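Transcriptional regulator, LRP/AsnC family (Neisseria meningitidis, PDB 2P5V) probably regulates transcription by binding specific DNA sequences, as other Lrp/AsnC-family proteins do, and holds calcium ions at contacts between its subunits. Local coordinates at residues F102-T105 / Y110-Q113; L16-E21 / E32-S37; L68-F73 / N120-F125; D128-H133 / Q137-S142. One frame throughout, in Å; residues are numbered along the deposited sequence.

Interaction 1 of 4, residues F102-T105 / Y110-Q113; sequences FALT and YLLQ
Tyr110 opens the second strand of this beta hairpin opposite Ala103, forming a non-hydrogen-bonded antiparallel pair with a CA-CA distance of 4.5 Å. Its CG lies beside the backbone N and anti to the carbonyl carbon (chi1 -65°), which sends the ring obliquely along the neighbouring strand, where CE1 meets Ala103 CB at 3.8 Å. On the same side of the sheet the ring also meets Phe88 of helix 84-94. The backbone of Tyr110 adds a CA-H...O contact, its CA lying 3.2 Å from Phe102 O.

Leu111 comes next and is paired with Phe102 through two backbone bonds: Leu111 N gives to Phe102 O at 2.8 Å, in the carbonyl plane, and Phe102 N returns a bond to Leu111 O at 2.9 Å. Its side chain turns to the other face of the sheet. There Leu111 CB touches the methyl Leu104 CD1 at 3.6 Å, the two leucines running at a slant to each other, and Phe73 of the second subunit packs on Leu111 and meets the Phe102 ring. The next residue, Leu112, returns to the face of Tyr110 and reaches Phe88 and Val92.

The chemistry therefore differs by face. The Tyr110 side is covered by a helix of its own chain, as in the ferredoxin-like alpha-beta fold of the Lrp/AsnC ligand-binding domain. The Leu111 side, largely apolar at Phe102, Leu104 and Leu111, faces the second subunit, while strand 102-104 pairs edge to edge with a strand of that subunit, so that the backbone bonding continues across the interface.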
loop_
_atom_site.group_PDB
_atom_site.type_symbol
_atom_site.label_atom_id
_atom_site.label_comp_id
_atom_site.label_asym_id
_atom_site.label_seq_id
_atom_site.Cartn_x
_atom_site.Cartn_y
_atom_site.Cartn_z
ATOM N N PHE G 102 0.101 -15.331 15.464
ATOM C CA PHE G 102 -0.306 -14.228 16.323
ATOM C C PHE G 102 -1.331 -13.345 15.644
ATOM O O PHE G 102 -1.175 -13.015 14.467
ATOM C CB PHE G 102 0.898 -13.362 16.652
ATOM C CG PHE G 102 2.002 -14.105 17.304
ATOM C CD1 PHE G 102 1.977 -14.342 18.670
ATOM C CD2 PHE G 102 3.062 -14.586 16.557
ATOM C CE1 PHE G 102 2.997 -15.030 19.275
ATOM C CE2 PHE G 102 4.091 -15.276 17.166
ATOM C CZ PHE G 102 4.054 -15.502 18.520
ATOM N N ALA G 103 -2.361 -12.957 16.392
ATOM C CA ALA G 103 -3.196 -11.827 16.018
ATOM C C ALA G 103 -2.407 -10.555 16.335
ATOM O O ALA G 103 -1.940 -10.394 17.462
ATOM C CB ALA G 103 -4.516 -11.848 16.785
ATOM N N LEU G 104 -2.264 -9.661 15.347
ATOM C CA LEU G 104 -1.446 -8.449 15.494
ATOM C C LEU G 104 -2.276 -7.182 15.404
ATOM O O LEU G 104 -3.436 -7.210 14.987
ATOM C CB LEU G 104 -0.327 -8.409 14.443
ATOM C CG LEU G 104 0.647 -9.590 14.438
ATOM C CD1 LEU G 104 1.735 -9.391 13.380
ATOM C CD2 LEU G 104 1.268 -9.815 15.808
ATOM N N THR G 105 -1.664 -6.064 15.781
ATOM C CA THR G 105 -2.368 -4.783 15.873
ATOM C C THR G 105 -2.468 -4.000 14.569
ATOM O O THR G 105 -3.257 -3.061 14.479
ATOM C CB THR G 105 -1.696 -3.860 16.908
ATOM O OG1 THR G 105 -0.283 -3.806 16.663
ATOM C CG2 THR G 105 -1.957 -4.365 18.311
ATOM N N TYR G 110 -3.504 -11.878 11.107
ATOM C CA TYR G 110 -2.720 -12.944 11.713
ATOM C C TYR G 110 -1.372 -13.089 11.019
ATOM O O TYR G 110 -1.300 -13.097 9.781
ATOM C CB TYR G 110 -3.469 -14.266 11.640
ATOM C CG TYR G 110 -4.740 -14.291 12.442
ATOM C CD1 TYR G 110 -4.720 -14.616 13.791
ATOM C CD2 TYR G 110 -5.962 -13.998 11.853
ATOM C CE1 TYR G 110 -5.875 -14.640 14.536
ATOM C CE2 TYR G 110 -7.121 -14.025 12.584
ATOM C CZ TYR G 110 -7.077 -14.347 13.930
ATOM O OH TYR G 110 -8.241 -14.384 14.658
ATOM N N LEU G 111 -0.308 -13.185 11.810
ATOM C CA LEU G 111 1.012 -13.521 11.275
ATOM C C LEU G 111 1.410 -14.932 11.675
ATOM O O LEU G 111 1.463 -15.252 12.856
ATOM C CB LEU G 111 2.067 -12.554 11.757
ATOM C CG LEU G 111 3.435 -12.811 11.102
ATOM C CD1 LEU G 111 3.416 -12.573 9.546
ATOM C CD2 LEU G 111 4.490 -11.961 11.790
ATOM N N LEU G 112 1.708 -15.757 10.670
ATOM C CA LEU G 112 2.058 -17.152 10.851
ATOM C C LEU G 112 3.520 -17.373 10.476
ATOM O O LEU G 112 4.034 -16.754 9.549
ATOM C CB LEU G 112 1.168 -18.038 9.985
ATOM C CG LEU G 112 -0.295 -18.223 10.410
ATOM C CD1 LEU G 112 -1.038 -16.903 10.478
ATOM C CD2 LEU G 112 -0.988 -19.167 9.443
ATOM N N GLN G 113 4.187 -18.257 11.205
ATOM C CA GLN G 113 5.568 -18.622 10.902
ATOM C C GLN G 113 5.561 -20.137 10.682
ATOM O O GLN G 113 5.079 -20.888 11.532
ATOM C CB GLN G 113 6.498 -18.189 12.047
ATOM C CG GLN G 113 7.995 -18.151 11.688
ATOM C CD GLN G 113 8.895 -17.590 12.804
ATOM O OE1 GLN G 113 8.458 -16.822 13.672
ATOM N NE2 GLN G 113 10.164 -17.977 12.773
#

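Interaction 2 of 4, residues L16-E21 / E32-S37; sequences LQVLQE and ERVALS
Val18 and Arg33 mark the closest backbone approach, with CA atoms 7.7 Å apart, where helix 10-21 passes the end of helix 27-33 and the turn that follows it. This is the helical part of a winged helix-turn-helix domain: helices 27-33 and 38-50, joined by residues 34-37, have the helix-turn-helix arrangement, and helix 10-21 packs against them. Within the turn, Ala35 has positive phi and psi (54° and 46°), a left-handed helical conformation that redirects the chain between the two helices. Ser37 then takes the N-cap position of helix 38-50.

No hydrogen bond crosses between the two segments, and the contact is small and apolar. Val18 carries one side of it, pointing its side chain toward the turn, where Arg33 and Val34 point back. Arg33 takes part through the root of its side chain, with the guanidinium group directed away from the valine. Val34 is buried and also packs on Lys14 and Ile15, one turn earlier on helix 10-21, while Val18 continues the apolar surface to Leu25 and Leu30. Gln20, on the far side of helix 10-21, accepts from Leu154 N through OE1, and Glu21 OE2, at the end of the helix, is hydrogen-bonded to Ser153 OG.

A single methyl group thus serves both partners: Val18 CG2 lies 4.3 Å from Arg33 CB and 4.4 Å from Val34 CG2.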
loop_
_atom_site.group_PDB
_atom_site.type_symbol
_atom_site.label_atom_id
_atom_site.label_comp_id
_atom_site.label_asym_id
_atom_site.label_seq_id
_atom_site.Cartn_x
_atom_site.Cartn_y
_atom_site.Cartn_z
ATOM N N LEU G 16 17.188 -19.220 35.714
ATOM C CA LEU G 16 16.389 -19.110 34.488
ATOM C C LEU G 16 17.267 -18.860 33.263
ATOM O O LEU G 16 17.026 -19.415 32.194
ATOM C CB LEU G 16 15.335 -18.010 34.625
ATOM C CG LEU G 16 14.255 -18.274 35.680
ATOM C CD1 LEU G 16 13.570 -16.976 36.066
ATOM C CD2 LEU G 16 13.237 -19.300 35.198
ATOM N N GLN G 17 18.289 -18.031 33.420
ATOM C CA GLN G 17 19.236 -17.792 32.337
ATOM C C GLN G 17 19.963 -19.076 31.958
ATOM O O GLN G 17 20.119 -19.377 30.774
ATOM C CB GLN G 17 20.248 -16.724 32.734
ATOM C CG GLN G 17 19.650 -15.331 32.901
ATOM C CD GLN G 17 20.635 -14.344 33.503
ATOM O OE1 GLN G 17 21.729 -14.717 33.926
ATOM N NE2 GLN G 17 20.249 -13.078 33.543
ATOM N N VAL G 18 20.404 -19.828 32.967
ATOM C CA VAL G 18 21.128 -21.077 32.732
ATOM C C VAL G 18 20.255 -22.078 31.981
ATOM O O VAL G 18 20.681 -22.652 30.978
ATOM C CB VAL G 18 21.616 -21.723 34.056
ATOM C CG1 VAL G 18 21.995 -23.184 33.843
ATOM C CG2 VAL G 18 22.793 -20.944 34.632
ATOM N N LEU G 19 19.039 -22.282 32.473
ATOM C CA LEU G 19 18.129 -23.275 31.895
ATOM C C LEU G 19 17.616 -22.901 30.496
ATOM O O LEU G 19 17.325 -23.788 29.686
ATOM C CB LEU G 19 16.939 -23.513 32.831
ATOM C CG LEU G 19 17.238 -24.273 34.122
ATOM C CD1 LEU G 19 16.006 -24.255 35.020
ATOM C CD2 LEU G 19 17.691 -25.707 33.830
ATOM N N GLN G 20 17.486 -21.602 30.224
ATOM C CA GLN G 20 17.065 -21.143 28.901
ATOM C C GLN G 20 18.070 -21.558 27.834
ATOM O O GLN G 20 17.682 -21.925 26.725
ATOM C CB GLN G 20 16.855 -19.627 28.870
ATOM C CG GLN G 20 15.477 -19.198 29.345
ATOM C CD GLN G 20 15.148 -17.763 28.999
ATOM O OE1 GLN G 20 14.051 -17.469 28.520
ATOM N NE2 GLN G 20 16.097 -16.861 29.225
ATOM N N GLU G 21 19.352 -21.508 28.184
ATOM C CA GLU G 21 20.427 -21.915 27.285
ATOM C C GLU G 21 20.701 -23.415 27.316
ATOM O O GLU G 21 21.016 -24.003 26.288
ATOM C CB GLU G 21 21.706 -21.137 27.604
ATOM C CG GLU G 21 21.655 -19.687 27.155
ATOM C CD GLU G 21 21.424 -19.555 25.655
ATOM O OE1 GLU G 21 22.243 -20.073 24.869
ATOM O OE2 GLU G 21 20.411 -18.941 25.262
ATOM N N GLU G 32 25.477 -26.429 40.414
ATOM C CA GLU G 32 26.910 -26.132 40.304
ATOM C C GLU G 32 27.183 -24.833 39.526
ATOM O O GLU G 32 28.202 -24.180 39.757
ATOM C CB GLU G 32 27.637 -27.317 39.643
ATOM C CG GLU G 32 29.165 -27.291 39.723
ATOM C CD GLU G 32 29.716 -27.682 41.097
ATOM O OE1 GLU G 32 28.981 -27.580 42.104
ATOM O OE2 GLU G 32 30.897 -28.093 41.166
ATOM N N ARG G 33 26.275 -24.455 38.626
ATOM C CA ARG G 33 26.440 -23.228 37.832
ATOM C C ARG G 33 25.809 -22.008 38.505
ATOM O O ARG G 33 26.021 -20.882 38.061
ATOM C CB ARG G 33 25.857 -23.388 36.421
ATOM C CG ARG G 33 25.997 -24.781 35.822
ATOM C CD ARG G 33 26.406 -24.764 34.352
ATOM N NE ARG G 33 26.394 -26.116 33.787
ATOM C CZ ARG G 33 27.271 -27.082 34.082
ATOM N NH1 ARG G 33 28.267 -26.879 34.945
ATOM N NH2 ARG G 33 27.150 -28.276 33.507
ATOM N N VAL G 34 25.031 -22.235 39.561
ATOM C CA VAL G 34 24.342 -21.158 40.276
ATOM C C VAL G 34 24.882 -20.983 41.704
ATOM O O VAL G 34 24.343 -20.196 42.486
ATOM C CB VAL G 34 22.814 -21.421 40.310
ATOM C CG1 VAL G 34 22.069 -20.238 40.922
ATOM C CG2 VAL G 34 22.295 -21.694 38.900
ATOM N N ALA G 35 25.957 -21.701 42.028
ATOM C CA ALA G 35 26.570 -21.654 43.359
ATOM C C ALA G 35 25.557 -21.933 44.472
ATOM O O ALA G 35 25.512 -21.220 45.479
ATOM C CB ALA G 35 27.262 -20.310 43.581
ATOM N N LEU G 36 24.745 -22.971 44.266
ATOM C CA LEU G 36 23.762 -23.435 45.248
ATOM C C LEU G 36 23.940 -24.924 45.538
ATOM O O LEU G 36 24.566 -25.645 44.759
ATOM C CB LEU G 36 22.338 -23.193 44.736
ATOM C CG LEU G 36 21.540 -22.068 45.399
ATOM C CD1 LEU G 36 20.250 -21.840 44.641
ATOM C CD2 LEU G 36 21.255 -22.387 46.865
ATOM N N SER G 37 23.390 -25.373 46.664
ATOM C CA SER G 37 23.299 -26.802 46.956
ATOM C C SER G 37 22.087 -27.391 46.231
ATOM O O SER G 37 21.128 -26.670 45.952
ATOM C CB SER G 37 23.198 -27.051 48.462
ATOM O OG SER G 37 24.443 -26.813 49.093
#

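Interaction 3 of 4, residues L68-F73 / N120-F125; sequences LGLQAF and NAFSHF
While Phe122 reaches across to Leu70 and Ala72, the carbonyl oxygen of Asn120, one turn before His124 on helix 119-130, is gripped twice by that histidine. The routine helical bond comes from His124 N at 3.0 Å. The second comes from the imidazole, whose ND1 reaches Asn120 O at 3.2 Å from the opposite face of the carbonyl plane, 43° out of it, so that it does not lie along a lone pair. The oxygen itself sits close to the plane of the imidazole ring. The ND1 bond probably restrains the rotation of the ring on the outer side of the helix. Other polar groups serve other partners: Ser123 OG bonds to Leu145 O of the fourth subunit, and Gly69 and Asn120 are calcium-binding positions, with no calcium bound to them in this chain.

The inner side is apolar. Phe122 has CG anti to its own N (chi1 179°), a torsion that carries the ring across to strand 70-78. Leu70 crosses this side chain at about a right angle and sets its CD1 methyl 3.5 Å from Phe122 CB, with Phe122 CG next at 4.0 Å. Farther along, Ala72 CB lies 3.7 Å from Phe122 CE1, its small side chain taking the outer part of the ring. Phe116 and Phe143, on the two strands flanking 70-78, each meet the Phe122 ring edge-to-face. A classic beta bulge, with Gly69 and Leu70 both opposite Phe116, begins the strand.

With no hydrogen bond across the contact, helix and sheet are held here by buried apolar groups alone, the helix-on-sheet packing of the ferredoxin-like domain.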
loop_
_atom_site.group_PDB
_atom_site.type_symbol
_atom_site.label_atom_id
_atom_site.label_comp_id
_atom_site.label_asym_id
_atom_site.label_seq_id
_atom_site.Cartn_x
_atom_site.Cartn_y
_atom_site.Cartn_z
ATOM N N LEU G 68 14.157 -28.947 6.025
ATOM C CA LEU G 68 13.181 -27.857 5.994
ATOM C C LEU G 68 13.862 -26.549 5.579
ATOM O O LEU G 68 14.068 -25.648 6.392
ATOM C CB LEU G 68 12.473 -27.711 7.340
ATOM C CG LEU G 68 11.484 -28.811 7.712
ATOM C CD1 LEU G 68 11.117 -28.686 9.190
ATOM C CD2 LEU G 68 10.235 -28.777 6.816
ATOM N N GLY G 69 14.188 -26.455 4.296
ATOM C CA GLY G 69 14.871 -25.287 3.756
ATOM C C GLY G 69 14.044 -24.017 3.634
ATOM O O GLY G 69 14.607 -22.945 3.537
ATOM N N LEU G 70 12.716 -24.131 3.637
ATOM C CA LEU G 70 11.823 -22.990 3.397
ATOM C C LEU G 70 11.150 -22.550 4.699
ATOM O O LEU G 70 10.334 -23.279 5.252
ATOM C CB LEU G 70 10.739 -23.368 2.368
ATOM C CG LEU G 70 10.391 -22.452 1.184
ATOM C CD1 LEU G 70 8.887 -22.553 0.826
ATOM C CD2 LEU G 70 10.792 -21.010 1.433
ATOM N N GLN G 71 11.507 -21.364 5.184
ATOM C CA GLN G 71 10.853 -20.754 6.336
ATOM C C GLN G 71 10.019 -19.575 5.860
ATOM O O GLN G 71 10.552 -18.617 5.300
ATOM C CB GLN G 71 11.876 -20.283 7.360
ATOM C CG GLN G 71 11.226 -19.622 8.582
ATOM C CD GLN G 71 12.195 -19.392 9.714
ATOM O OE1 GLN G 71 13.418 -19.421 9.533
ATOM N NE2 GLN G 71 11.655 -19.151 10.892
ATOM N N ALA G 72 8.712 -19.656 6.097
ATOM C CA ALA G 72 7.752 -18.663 5.613
ATOM C C ALA G 72 7.148 -17.850 6.750
ATOM O O ALA G 72 6.835 -18.387 7.819
ATOM C CB ALA G 72 6.641 -19.356 4.825
ATOM N N PHE G 73 7.008 -16.546 6.515
ATOM C CA PHE G 73 6.152 -15.694 7.327
ATOM C C PHE G 73 4.898 -15.401 6.512
ATOM O O PHE G 73 4.972 -14.762 5.465
ATOM C CB PHE G 73 6.879 -14.410 7.684
ATOM C CG PHE G 73 7.932 -14.602 8.726
ATOM C CD1 PHE G 73 7.629 -14.431 10.065
ATOM C CD2 PHE G 73 9.212 -14.995 8.376
ATOM C CE1 PHE G 73 8.599 -14.619 11.040
ATOM C CE2 PHE G 73 10.185 -15.182 9.344
ATOM C CZ PHE G 73 9.880 -14.991 10.673
ATOM N N ASN G 120 7.278 -26.179 -3.530
ATOM C CA ASN G 120 6.201 -27.102 -3.907
ATOM C C ASN G 120 5.329 -27.498 -2.733
ATOM O O ASN G 120 4.104 -27.547 -2.848
ATOM C CB ASN G 120 6.765 -28.398 -4.490
ATOM C CG ASN G 120 6.991 -28.318 -5.958
ATOM O OD1 ASN G 120 6.474 -27.425 -6.622
ATOM N ND2 ASN G 120 7.755 -29.265 -6.496
ATOM N N ALA G 121 5.975 -27.852 -1.626
ATOM C CA ALA G 121 5.260 -28.186 -0.403
ATOM C C ALA G 121 4.562 -26.940 0.145
ATOM O O ALA G 121 3.434 -27.018 0.636
ATOM C CB ALA G 121 6.201 -28.784 0.617
ATOM N N PHE G 122 5.211 -25.785 0.038
ATOM C CA PHE G 122 4.577 -24.542 0.482
ATOM C C PHE G 122 3.296 -24.309 -0.322
ATOM O O PHE G 122 2.228 -24.019 0.224
ATOM C CB PHE G 122 5.512 -23.341 0.346
ATOM C CG PHE G 122 4.873 -22.060 0.770
ATOM C CD1 PHE G 122 4.665 -21.800 2.111
ATOM C CD2 PHE G 122 4.416 -21.145 -0.166
ATOM C CE1 PHE G 122 4.032 -20.639 2.517
ATOM C CE2 PHE G 122 3.785 -19.991 0.235
ATOM C CZ PHE G 122 3.590 -19.739 1.572
ATOM N N SER G 123 3.426 -24.467 -1.629
ATOM C CA SER G 123 2.331 -24.305 -2.545
ATOM C C SER G 123 1.146 -25.233 -2.242
ATOM O O SER G 123 0.002 -24.798 -2.289
ATOM C CB SER G 123 2.827 -24.541 -3.960
ATOM O OG SER G 123 1.733 -24.528 -4.848
ATOM N N HIS G 124 1.420 -26.498 -1.946
ATOM C CA HIS G 124 0.354 -27.447 -1.598
ATOM C C HIS G 124 -0.368 -27.021 -0.327
ATOM O O HIS G 124 -1.598 -27.053 -0.264
ATOM C CB HIS G 124 0.900 -28.868 -1.425
ATOM C CG HIS G 124 0.876 -29.675 -2.681
ATOM N ND1 HIS G 124 1.957 -29.761 -3.535
ATOM C CD2 HIS G 124 -0.102 -30.427 -3.236
ATOM C CE1 HIS G 124 1.647 -30.540 -4.556
ATOM N NE2 HIS G 124 0.403 -30.956 -4.399
ATOM N N PHE G 125 0.402 -26.643 0.687
ATOM C CA PHE G 125 -0.178 -26.154 1.934
ATOM C C PHE G 125 -1.086 -24.949 1.694
ATOM O O PHE G 125 -2.269 -24.977 2.012
ATOM C CB PHE G 125 0.917 -25.780 2.929
ATOM C CG PHE G 125 0.398 -25.126 4.164
ATOM C CD1 PHE G 125 -0.400 -25.837 5.046
ATOM C CD2 PHE G 125 0.669 -23.794 4.434
ATOM C CE1 PHE G 125 -0.903 -25.243 6.184
ATOM C CE2 PHE G 125 0.168 -23.190 5.583
ATOM C CZ PHE G 125 -0.615 -23.915 6.455
#

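Interaction 4 of 4, residues D128-H133 / Q137-S142; sequences DTLLSH and QDAQSS. With CA (calcium ion), chain I.
The carboxylate of Asp138, a residue whose backbone carbon is touched by Leu131, has different partners at its two oxygens. OD2 binds the calcium ion at 2.6 Å. OD1 accepts the next amide, Ala139 N, at 2.9 Å, met on the anti side and 16° out of the carboxylate plane. That bent bond probably limits the rotation of the carboxylate and so favours the placing of OD2 on the metal.

Ala139 points the other way, toward the end of helix 119-130, and its methyl sits against two leucines. Leu130 CD2 lies 3.7 Å from Ala139 CB, and Leu131 CD2 comes to 3.9 Å from the same carbon. Leu131 has CG beside the backbone N (chi1 -67°), which brings CD2 close to the strand although the side chain does not set out toward it. A type I turn runs from Leu130 to His133, and the chain enters strand 136-150 at a classic beta bulge, where Gln137 and Asp138 both face Ser77.

Asp109 OD1 and Glu107 O of the fifth subunit complete the protein ligands of the ion. The arrangement thus connects helix 119-130 of the ferredoxin-like domain to the strand outermost in this chain, which bonds on to the fifth subunit and carries an intersubunit calcium site.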
loop_
_atom_site.group_PDB
_atom_site.type_symbol
_atom_site.label_atom_id
_atom_site.label_comp_id
_atom_site.label_asym_id
_atom_site.label_seq_id
_atom_site.Cartn_x
_atom_site.Cartn_y
_atom_site.Cartn_z
ATOM N N ASP G 128 -4.136 -25.776 -0.981
ATOM C CA ASP G 128 -5.064 -26.833 -0.564
ATOM C C ASP G 128 -5.538 -26.695 0.889
ATOM O O ASP G 128 -6.638 -27.127 1.206
ATOM C CB ASP G 128 -4.449 -28.223 -0.765
ATOM C CG ASP G 128 -3.791 -28.385 -2.120
ATOM O OD1 ASP G 128 -4.116 -27.609 -3.044
ATOM O OD2 ASP G 128 -2.940 -29.287 -2.256
ATOM N N THR G 129 -4.725 -26.106 1.770
ATOM C CA THR G 129 -5.093 -26.031 3.190
ATOM C C THR G 129 -5.476 -24.626 3.627
ATOM O O THR G 129 -6.593 -24.392 4.059
ATOM C CB THR G 129 -3.966 -26.576 4.103
ATOM O OG1 THR G 129 -3.733 -27.945 3.782
ATOM C CG2 THR G 129 -4.353 -26.488 5.573
ATOM N N LEU G 130 -4.545 -23.692 3.512
ATOM C CA LEU G 130 -4.762 -22.351 4.032
ATOM C C LEU G 130 -5.914 -21.621 3.337
ATOM O O LEU G 130 -6.862 -21.198 3.990
ATOM C CB LEU G 130 -3.487 -21.535 3.891
ATOM C CG LEU G 130 -3.495 -20.150 4.536
ATOM C CD1 LEU G 130 -3.899 -20.237 6.005
ATOM C CD2 LEU G 130 -2.127 -19.544 4.374
ATOM N N LEU G 131 -5.824 -21.488 2.014
ATOM C CA LEU G 131 -6.723 -20.612 1.267
ATOM C C LEU G 131 -8.110 -21.207 1.149
ATOM O O LEU G 131 -9.082 -20.472 1.009
ATOM C CB LEU G 131 -6.156 -20.306 -0.122
ATOM C CG LEU G 131 -4.880 -19.459 -0.100
ATOM C CD1 LEU G 131 -4.289 -19.298 -1.489
ATOM C CD2 LEU G 131 -5.152 -18.097 0.518
ATOM N N SER G 132 -8.182 -22.536 1.221
ATOM C CA SER G 132 -9.435 -23.277 1.165
ATOM C C SER G 132 -10.263 -23.141 2.449
ATOM O O SER G 132 -11.460 -23.446 2.453
ATOM C CB SER G 132 -9.141 -24.756 0.915
ATOM O OG SER G 132 -8.339 -25.285 1.957
ATOM N N HIS G 133 -9.622 -22.694 3.525
ATOM C CA HIS G 133 -10.268 -22.551 4.821
ATOM C C HIS G 133 -11.314 -21.438 4.757
ATOM O O HIS G 133 -11.018 -20.317 4.336
ATOM C CB HIS G 133 -9.221 -22.249 5.903
ATOM C CG HIS G 133 -9.721 -22.427 7.309
ATOM N ND1 HIS G 133 -10.704 -21.631 7.856
ATOM C CD2 HIS G 133 -9.350 -23.287 8.288
ATOM C CE1 HIS G 133 -10.925 -21.998 9.105
ATOM N NE2 HIS G 133 -10.117 -23.002 9.393
ATOM N N GLN G 137 -9.781 -15.117 4.165
ATOM C CA GLN G 137 -10.106 -14.236 3.047
ATOM C C GLN G 137 -8.941 -14.163 2.073
ATOM O O GLN G 137 -9.141 -14.200 0.864
ATOM C CB GLN G 137 -10.388 -12.842 3.585
ATOM C CG GLN G 137 -10.804 -11.800 2.575
ATOM C CD GLN G 137 -10.686 -10.400 3.162
ATOM O OE1 GLN G 137 -11.589 -9.930 3.863
ATOM N NE2 GLN G 137 -9.555 -9.734 2.898
ATOM N N ASP G 138 -7.726 -14.023 2.607
ATOM C CA ASP G 138 -6.520 -13.956 1.774
ATOM C C ASP G 138 -5.251 -14.206 2.588
ATOM O O ASP G 138 -5.265 -14.117 3.814
ATOM C CB ASP G 138 -6.418 -12.594 1.070
ATOM C CG ASP G 138 -5.964 -12.719 -0.385
ATOM O OD1 ASP G 138 -5.190 -13.654 -0.712
ATOM O OD2 ASP G 138 -6.390 -11.880 -1.210
ATOM N N ALA G 139 -4.164 -14.517 1.882
ATOM C CA ALA G 139 -2.853 -14.722 2.487
ATOM C C ALA G 139 -1.760 -14.232 1.546
ATOM O O ALA G 139 -1.912 -14.260 0.338
ATOM C CB ALA G 139 -2.640 -16.186 2.836
ATOM N N GLN G 140 -0.667 -13.742 2.113
ATOM C CA GLN G 140 0.494 -13.360 1.320
ATOM C C GLN G 140 1.718 -13.596 2.175
ATOM O O GLN G 140 1.674 -13.369 3.377
ATOM C CB GLN G 140 0.410 -11.902 0.874
ATOM C CG GLN G 140 0.317 -10.893 2.001
ATOM C CD GLN G 140 0.297 -9.478 1.484
ATOM O OE1 GLN G 140 -0.757 -8.938 1.143
ATOM N NE2 GLN G 140 1.465 -8.870 1.415
ATOM N N SER G 141 2.801 -14.032 1.545
ATOM C CA SER G 141 3.899 -14.640 2.253
ATOM C C SER G 141 5.247 -14.095 1.837
ATOM O O SER G 141 5.459 -13.720 0.672
ATOM C CB SER G 141 3.889 -16.147 2.022
ATOM O OG SER G 141 2.667 -16.703 2.462
ATOM N N SER G 142 6.142 -14.060 2.821
ATOM C CA SER G 142 7.551 -13.755 2.623
ATOM C C SER G 142 8.355 -14.910 3.177
ATOM O O SER G 142 7.852 -15.712 3.968
ATOM C CB SER G 142 7.929 -12.482 3.351
ATOM O OG SER G 142 7.195 -11.381 2.850
HETATM CA CA CA I . -4.227 -11.398 -2.662
#

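How the interactions relate
From the N terminus, interaction 2 comes first and closes a short loop within the helix-turn-helix domain; its centre lies 33 Å or more from those of the other three. Strand 54-61 follows, and then the chain enters the ligand-binding domain. Interaction 3 closes the longest loop there, from strand 70-78 to helix 119-130, and the tight hairpin of interaction 1 lies wholly within that loop. Interaction 4 follows in series, tying the same helix to strand 136-150. Interactions 3 and 4 touch where Phe73 N and Ser142 O probably hydrogen-bond between the neighbouring strands 70-78 and 136-150. Interactions 1, 3 and 4 tie all four strands and one helix into a single domain.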